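PDB 5XNA: SAHS1 from Ramazzottius varieornatus, which is secreted and acts as a molecular shield during water loss, supporting desiccation tolerance, and has a fatty-acid-binding-protein-like fold linked to lipid binding. Local coordinates for the magnesium ion site. Residues are numbered along the deposited sequence; one frame, centred on the assembly and turned at random.

The magnesium ion site. Residues 41, 43, 54, 121, 123, 132, 134. With MG (magnesium ion), chain B; ACY (acetic acid), chain C.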
# COMPACT_ATOMS: atom_id res chain seq x y z
N THR A 41 10.11 22.27 -3.56
CA THR A 41 9.77 21.47 -2.40
C THR A 41 11.03 20.82 -1.87
O THR A 41 11.86 20.33 -2.64
CB THR A 41 8.74 20.38 -2.73
OG1 THR A 41 7.57 20.98 -3.28
CG2 THR A 41 8.35 19.60 -1.47
N HIS A 43 12.66 18.00 0.97
CA HIS A 43 12.50 16.88 1.89
C HIS A 43 13.82 16.73 2.64
O HIS A 43 14.85 16.52 2.01
CB HIS A 43 12.17 15.59 1.16
CG HIS A 43 10.74 15.50 0.71
ND1 HIS A 43 9.72 15.19 1.58
CD2 HIS A 43 10.16 15.71 -0.49
CE1 HIS A 43 8.57 15.18 0.92
NE2 HIS A 43 8.81 15.50 -0.34
N HIS A 54 11.43 13.87 9.48
CA HIS A 54 11.17 14.13 8.07
C HIS A 54 10.52 15.49 8.01
O HIS A 54 9.41 15.68 8.52
CB HIS A 54 10.28 13.04 7.48
CG HIS A 54 9.95 13.26 6.05
ND1 HIS A 54 8.99 12.51 5.38
CD2 HIS A 54 10.45 14.13 5.14
CE1 HIS A 54 8.91 12.93 4.13
NE2 HIS A 54 9.78 13.91 3.96
N LYS A 121 10.41 10.07 -6.10
CA LYS A 121 9.31 9.80 -5.18
C LYS A 121 8.08 9.45 -5.98
O LYS A 121 7.74 10.16 -6.92
CB LYS A 121 9.03 10.99 -4.27
CG LYS A 121 7.83 10.77 -3.34
CD LYS A 121 7.83 11.77 -2.17
CE LYS A 121 6.58 11.59 -1.30
NZ LYS A 121 6.22 12.81 -0.50
N TYR A 123 3.91 8.76 -5.71
CA TYR A 123 2.73 9.07 -4.91
C TYR A 123 1.56 8.33 -5.52
O TYR A 123 1.34 8.43 -6.72
CB TYR A 123 2.39 10.56 -4.95
CG TYR A 123 3.50 11.55 -4.67
CD1 TYR A 123 4.54 11.75 -5.57
CD2 TYR A 123 3.46 12.34 -3.53
CE1 TYR A 123 5.53 12.68 -5.33
CE2 TYR A 123 4.45 13.28 -3.27
CZ TYR A 123 5.48 13.44 -4.18
OH TYR A 123 6.48 14.37 -3.95
N ARG A 132 7.69 12.54 -8.63
CA ARG A 132 8.50 13.75 -8.62
C ARG A 132 9.95 13.36 -8.41
O ARG A 132 10.23 12.44 -7.64
CB ARG A 132 8.12 14.75 -7.53
CG ARG A 132 6.79 15.44 -7.69
CD ARG A 132 6.63 16.53 -6.62
NE ARG A 132 7.27 17.79 -7.00
CZ ARG A 132 7.28 18.87 -6.23
NH1 ARG A 132 6.71 18.84 -5.03
NH2 ARG A 132 7.87 19.98 -6.64
N TYR A 134 13.87 14.51 -7.22
CA TYR A 134 14.60 15.39 -6.32
C TYR A 134 16.10 15.18 -6.51
O TYR A 134 16.56 14.11 -6.91
CB TYR A 134 14.22 15.12 -4.84
CG TYR A 134 12.75 15.39 -4.55
CD1 TYR A 134 11.76 14.47 -4.91
CD2 TYR A 134 12.34 16.56 -3.92
CE1 TYR A 134 10.43 14.72 -4.66
CE2 TYR A 134 11.01 16.81 -3.66
CZ TYR A 134 10.06 15.88 -4.03
OH TYR A 134 8.73 16.13 -3.76
MG MG B . 7.68 15.61 -2.31
C ACY C . 5.36 16.78 -1.49
O ACY C . 5.69 15.67 -0.99
OXT ACY C . 5.87 17.25 -2.53
CH3 ACY C . 4.30 17.59 -0.81
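The ion modelled as magnesium is the best-held atom, gripped by at least five ligand atoms in a nearly square-pyramidal arrangement: two phenol oxygens, one imidazole nitrogen and both oxygens of an acetate. The site lies inside the fatty-acid-binding-protein-type barrel. Tyr134 OH makes the shortest bond, 1.9 Å to MG; direct contact with the cation would probably favour the ionised phenol. From strand 118-125, Tyr123 OH reaches MG at 2.4 Å, and the metal lies in the plane of its ring, off the edge. His43 NE2 bonds MG at 2.3 Å, while the other nitrogen of that ring, ND1, donates to His54 NE2 at 2.7 Å. This second-shell bond runs close to both ring planes and fixes the rotation of the His43 imidazole, leaving NE2 turned to the metal. The acetate, poorly ordered and a common crystallisation additive, may mimic a lipid carboxylate, since Arg132 and Tyr134 form the Arg-x-Tyr pair that usually holds that group in this family. Lys121 comes in extended (chi1 177°), CG over the rim of one face of the Tyr123 ring; NZ donates a hydrogen bond, also a salt bridge, to ACY O at 3.0 Å. An alanine here would probably lose that bond and leave the Tyr123 ring less firmly packed. On OXT, Arg132 NH1 makes a salt bridge with only weak hydrogen-bond geometry. Its chain bends at chi3 (84°), and NH1 also donates, nearly in the guanidinium plane, to the hydroxyl Thr41 OG1 at 2.9 Å.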